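PDB 3FTJ: macrolide export ATP-binding/permease protein MacB from Actinobacillus actinomycetemcomitans, which probably exports macrolides across the inner membrane as the ATP-driven transporter of the tripartite MacAB-TdeA efflux system, this chain being its periplasmic region. Local coordinates for residues 43-56 / 168-182. Residues are numbered along the deposited sequence; the frame is centred on the assembly and turned at random.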
loop_
_atom_site.group_PDB
_atom_site.type_symbol
_atom_site.label_atom_id
_atom_site.label_comp_id
_atom_site.label_asym_id
_atom_site.label_seq_id
_atom_site.Cartn_x
_atom_site.Cartn_y
_atom_site.Cartn_z
ATOM N N LEU A 43 14.602 -3.714 4.812
ATOM C CA LEU A 43 14.025 -2.735 5.726
ATOM C C LEU A 43 13.364 -3.417 6.921
ATOM O O LEU A 43 13.479 -2.955 8.052
ATOM C CB LEU A 43 13.021 -1.836 4.999
ATOM C CG LEU A 43 13.610 -0.866 3.968
ATOM C CD1 LEU A 43 12.521 -0.299 3.051
ATOM C CD2 LEU A 43 14.352 0.262 4.662
ATOM N N SER A 44 12.681 -4.526 6.670
ATOM C CA SER A 44 11.968 -5.229 7.736
ATOM C C SER A 44 12.919 -5.696 8.827
ATOM O O SER A 44 12.491 -6.021 9.936
ATOM C CB SER A 44 11.213 -6.435 7.188
ATOM O OG SER A 44 12.120 -7.397 6.680
ATOM N N LYS A 45 14.211 -5.726 8.506
ATOM C CA LYS A 45 15.212 -6.231 9.434
ATOM C C LYS A 45 15.903 -5.154 10.271
ATOM O O LYS A 45 16.601 -5.472 11.231
ATOM C CB LYS A 45 16.238 -7.090 8.693
ATOM C CG LYS A 45 15.671 -8.437 8.282
ATOM C CD LYS A 45 16.556 -9.172 7.306
ATOM C CE LYS A 45 15.971 -10.555 7.019
ATOM N NZ LYS A 45 16.663 -11.264 5.902
ATOM N N GLN A 46 15.716 -3.887 9.912
ATOM C CA GLN A 46 16.297 -2.800 10.692
ATOM C C GLN A 46 15.638 -2.774 12.060
ATOM O O GLN A 46 14.443 -3.033 12.191
ATOM C CB GLN A 46 16.126 -1.450 9.987
ATOM C CG GLN A 46 16.720 -1.414 8.596
ATOM C CD GLN A 46 18.024 -2.187 8.505
ATOM O OE1 GLN A 46 18.137 -3.149 7.743
ATOM N NE2 GLN A 46 19.012 -1.775 9.288
ATOM N N SER A 47 16.420 -2.452 13.083
ATOM C CA SER A 47 15.937 -2.548 14.454
ATOM C C SER A 47 14.936 -1.450 14.756
ATOM O O SER A 47 14.087 -1.597 15.632
ATOM C CB SER A 47 17.110 -2.485 15.438
ATOM O OG SER A 47 17.895 -1.322 15.214
ATOM N N TYR A 48 15.041 -0.345 14.029
ATOM C CA TYR A 48 14.152 0.790 14.253
ATOM C C TYR A 48 12.853 0.690 13.455
ATOM O O TYR A 48 12.041 1.610 13.469
ATOM C CB TYR A 48 14.867 2.102 13.921
ATOM C CG TYR A 48 15.474 2.141 12.537
ATOM C CD1 TYR A 48 16.747 1.642 12.303
ATOM C CD2 TYR A 48 14.780 2.684 11.469
ATOM C CE1 TYR A 48 17.309 1.677 11.039
ATOM C CE2 TYR A 48 15.330 2.724 10.204
ATOM C CZ TYR A 48 16.592 2.216 9.991
ATOM O OH TYR A 48 17.140 2.258 8.730
ATOM N N ILE A 49 12.657 -0.428 12.762
ATOM C CA ILE A 49 11.480 -0.596 11.914
ATOM C C ILE A 49 10.545 -1.681 12.454
ATOM O O ILE A 49 10.960 -2.812 12.692
ATOM C CB ILE A 49 11.884 -0.891 10.450
ATOM C CG1 ILE A 49 12.429 0.378 9.795
ATOM C CG2 ILE A 49 10.688 -1.408 9.653
ATOM C CD1 ILE A 49 13.096 0.147 8.451
ATOM N N GLN A 50 9.283 -1.320 12.651
ATOM C CA GLN A 50 8.303 -2.207 13.272
ATOM C C GLN A 50 7.535 -3.060 12.252
ATOM O O GLN A 50 7.200 -4.213 12.518
ATOM C CB GLN A 50 7.328 -1.390 14.123
ATOM C CG GLN A 50 6.221 -2.209 14.752
ATOM C CD GLN A 50 5.359 -1.399 15.709
ATOM O OE1 GLN A 50 4.357 -1.893 16.231
ATOM N NE2 GLN A 50 5.747 -0.149 15.945
ATOM N N SER A 51 7.246 -2.487 11.090
ATOM C CA SER A 51 6.614 -3.247 10.017
ATOM C C SER A 51 6.857 -2.600 8.663
ATOM O O SER A 51 7.094 -1.397 8.564
ATOM C CB SER A 51 5.112 -3.398 10.258
ATOM O OG SER A 51 4.426 -2.187 9.988
ATOM N N VAL A 52 6.796 -3.422 7.624
ATOM C CA VAL A 52 7.032 -2.983 6.258
ATOM C C VAL A 52 5.926 -3.512 5.342
ATOM O O VAL A 52 5.647 -4.714 5.323
ATOM C CB VAL A 52 8.389 -3.494 5.766
ATOM C CG1 VAL A 52 8.637 -3.072 4.325
ATOM C CG2 VAL A 52 9.503 -2.990 6.692
ATOM N N THR A 53 5.307 -2.614 4.583
ATOM C CA THR A 53 4.231 -2.987 3.674
ATOM C C THR A 53 4.533 -2.586 2.237
ATOM O O THR A 53 4.515 -1.406 1.906
ATOM C CB THR A 53 2.923 -2.316 4.094
ATOM O OG1 THR A 53 2.620 -2.699 5.441
ATOM C CG2 THR A 53 1.794 -2.737 3.178
ATOM N N PRO A 54 4.822 -3.570 1.381
ATOM C CA PRO A 54 5.031 -3.319 -0.050
ATOM C C PRO A 54 3.703 -2.945 -0.700
ATOM O O PRO A 54 2.661 -3.360 -0.207
ATOM C CB PRO A 54 5.515 -4.674 -0.581
ATOM C CG PRO A 54 5.909 -5.467 0.647
ATOM C CD PRO A 54 5.023 -4.984 1.739
ATOM N N ASN A 55 3.728 -2.167 -1.774
ATOM C CA ASN A 55 2.487 -1.771 -2.445
ATOM C C ASN A 55 2.686 -1.630 -3.943
ATOM O O ASN A 55 3.453 -0.786 -4.401
ATOM C CB ASN A 55 1.943 -0.456 -1.857
ATOM C CG ASN A 55 0.587 -0.047 -2.448
ATOM O OD1 ASN A 55 0.340 -0.173 -3.653
ATOM N ND2 ASN A 55 -0.292 0.462 -1.589
ATOM N N THR A 56 2.007 -2.478 -4.703
ATOM C CA THR A 56 1.908 -2.304 -6.141
ATOM C C THR A 56 0.426 -2.361 -6.483
ATOM O O THR A 56 -0.377 -2.824 -5.682
ATOM C CB THR A 56 2.642 -3.412 -6.883
ATOM O OG1 THR A 56 2.610 -3.146 -8.289
ATOM C CG2 THR A 56 1.980 -4.747 -6.608
ATOM N N THR A 168 1.125 -8.769 -12.303
ATOM C CA THR A 168 2.060 -7.826 -12.908
ATOM C C THR A 168 3.361 -8.481 -13.331
ATOM O O THR A 168 4.010 -8.022 -14.270
ATOM C CB THR A 168 2.405 -6.674 -11.941
ATOM O OG1 THR A 168 3.310 -7.149 -10.937
ATOM C CG2 THR A 168 1.142 -6.133 -11.281
ATOM N N GLY A 169 3.745 -9.544 -12.633
ATOM C CA GLY A 169 5.059 -10.143 -12.805
ATOM C C GLY A 169 6.135 -9.347 -12.078
ATOM O O GLY A 169 5.900 -8.216 -11.657
ATOM N N GLY A 170 7.313 -9.940 -11.917
ATOM C CA GLY A 170 8.442 -9.232 -11.342
ATOM C C GLY A 170 8.433 -9.171 -9.823
ATOM O O GLY A 170 7.614 -9.815 -9.175
ATOM N N SER A 171 9.355 -8.398 -9.260
ATOM C CA SER A 171 9.406 -8.177 -7.816
ATOM C C SER A 171 9.490 -6.686 -7.491
ATOM O O SER A 171 9.799 -6.309 -6.362
ATOM C CB SER A 171 10.603 -8.912 -7.189
ATOM O OG SER A 171 11.825 -8.264 -7.507
ATOM N N ARG A 172 9.222 -5.844 -8.485
ATOM C CA ARG A 172 9.286 -4.397 -8.297
ATOM C C ARG A 172 7.934 -3.802 -7.946
ATOM O O ARG A 172 6.901 -4.306 -8.374
ATOM C CB ARG A 172 9.875 -3.728 -9.535
ATOM C CG ARG A 172 11.368 -3.898 -9.589
ATOM C CD ARG A 172 11.917 -3.794 -10.986
ATOM N NE ARG A 172 13.303 -4.246 -11.014
ATOM C CZ ARG A 172 14.353 -3.434 -10.996
ATOM N NH1 ARG A 172 14.173 -2.117 -10.962
ATOM N NH2 ARG A 172 15.583 -3.935 -11.019
ATOM N N ILE A 173 7.951 -2.720 -7.167
ATOM C CA ILE A 173 6.727 -2.184 -6.584
ATOM C C ILE A 173 6.639 -0.661 -6.642
ATOM O O ILE A 173 7.619 0.015 -6.944
ATOM C CB ILE A 173 6.589 -2.642 -5.125
ATOM C CG1 ILE A 173 7.843 -2.232 -4.341
ATOM C CG2 ILE A 173 6.350 -4.139 -5.057
ATOM C CD1 ILE A 173 7.898 -2.786 -2.953
ATOM N N GLY A 174 5.457 -0.137 -6.340
ATOM C CA GLY A 174 5.187 1.282 -6.461
ATOM C C GLY A 174 5.604 2.079 -5.244
ATOM O O GLY A 174 6.035 3.232 -5.366
ATOM N N SER A 175 5.477 1.464 -4.068
ATOM C CA SER A 175 5.896 2.091 -2.819
ATOM C C SER A 175 6.034 1.088 -1.668
ATOM O O SER A 175 5.621 -0.068 -1.768
ATOM C CB SER A 175 4.917 3.203 -2.423
ATOM O OG SER A 175 3.638 2.680 -2.098
ATOM N N ILE A 176 6.619 1.558 -0.573
ATOM C CA ILE A 176 6.790 0.778 0.640
ATOM C C ILE A 176 6.432 1.658 1.825
ATOM O O ILE A 176 7.021 2.723 2.016
ATOM C CB ILE A 176 8.270 0.348 0.823
ATOM C CG1 ILE A 176 8.725 -0.555 -0.325
ATOM C CG2 ILE A 176 8.470 -0.341 2.163
ATOM C CD1 ILE A 176 10.242 -0.703 -0.420
ATOM N N THR A 177 5.472 1.233 2.627
ATOM C CA THR A 177 5.183 1.969 3.847
ATOM C C THR A 177 5.812 1.256 5.039
ATOM O O THR A 177 5.623 0.053 5.217
ATOM C CB THR A 177 3.676 2.152 4.071
ATOM O OG1 THR A 177 3.105 2.831 2.943
ATOM C CG2 THR A 177 3.425 2.970 5.332
ATOM N N VAL A 178 6.576 2.002 5.834
ATOM C CA VAL A 178 7.231 1.454 7.014
ATOM C C VAL A 178 6.599 2.049 8.267
ATOM O O VAL A 178 6.227 3.223 8.289
ATOM C CB VAL A 178 8.763 1.735 7.031
ATOM C CG1 VAL A 178 9.425 1.282 5.734
ATOM C CG2 VAL A 178 9.038 3.197 7.271
ATOM N N LYS A 179 6.459 1.226 9.300
ATOM C CA LYS A 179 6.021 1.708 10.600
ATOM C C LYS A 179 7.267 1.827 11.449
ATOM O O LYS A 179 8.001 0.853 11.630
ATOM C CB LYS A 179 5.042 0.729 11.242
ATOM C CG LYS A 179 3.951 1.377 12.090
ATOM C CD LYS A 179 4.488 1.943 13.397
ATOM C CE LYS A 179 3.340 2.334 14.326
ATOM N NZ LYS A 179 3.802 2.840 15.653
ATOM N N ILE A 180 7.509 3.035 11.947
ATOM C CA ILE A 180 8.701 3.340 12.728
ATOM C C ILE A 180 8.538 2.880 14.180
ATOM O O ILE A 180 7.447 2.970 14.748
ATOM C CB ILE A 180 8.997 4.858 12.670
ATOM C CG1 ILE A 180 9.594 5.225 11.316
ATOM C CG2 ILE A 180 9.946 5.276 13.755
ATOM C CD1 ILE A 180 10.832 4.430 10.970
ATOM N N SER A 181 9.615 2.359 14.763
ATOM C CA SER A 181 9.619 1.997 16.179
ATOM C C SER A 181 9.098 3.165 17.010
ATOM O O SER A 181 9.453 4.320 16.772
ATOM C CB SER A 181 11.028 1.606 16.652
ATOM O OG SER A 181 11.495 0.438 15.990
ATOM N N ASP A 182 8.252 2.853 17.985
ATOM C CA ASP A 182 7.644 3.874 18.826
ATOM C C ASP A 182 8.694 4.737 19.536
ATOM O O ASP A 182 8.487 5.931 19.746
ATOM C CB ASP A 182 6.709 3.223 19.856
ATOM C CG ASP A 182 5.731 2.235 19.224
ATOM O OD1 ASP A 182 5.199 1.373 19.962
ATOM O OD2 ASP A 182 5.495 2.317 17.996
HETATM O O HOH W 1 3.918 -1.013 7.524
HETATM O O HOH W 2 4.423 -4.508 -9.703
#
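With CG trans to the backbone N (chi1 177°) and the chain extended beyond it, Gln50 runs alongside Lys179, whose own chain bends at chi2 (-72°) to follow the same course, so that Gln50 NE2 lies 3.5 Å from Lys179 CD. The two meet at a classic beta bulge in an antiparallel pair, strand 49-56 against 175-180, within the mixed sheet of the MacB-like periplasmic core domain. Gln50 and Ser51 both face Lys179: Lys179 O takes a short bond from Gln50 N (2.7 Å) and a weak, long one from Ser51 N, while Lys179 N returns a bond to Ser51 O at 2.8 Å. Beyond the bulge the register is regular, Thr53 and Thr177 exchanging two backbone bonds. At the far end Asn55 O accepts from both Gly174 N and Ser175 N.

The face bearing Val52, Pro54, Ile176 and Val178 is apolar. Val52 CG1 presses on Ile176 CG2 at 3.5 Å, tighter than usual for two methyls, and Leu43 CD1 from helix 37-44 reaches Ile176 CG2 at 4.1 Å. On the other face, where Ser51 and Thr177 also touch Val84 of helix 81-85, a water bridges Ser51 OG, Thr53 OG1 and Thr177 O, whereas Thr177 OG1 bonds Thr17 OG1 of strand 15-20, the other neighbour of 175-180.

At the opposite end of the pair from Asn55, Asp182 OD2 accepts two bonds, which probably steady its negative charge: Lys179 NZ makes a salt bridge to Asp182 OD2 at 2.9 Å, almost along the C-O axis, and from the other side of the carboxylate plane Gln50 NE2 donates to Asp182 OD2 over 3.2 Å, 41° out of that plane.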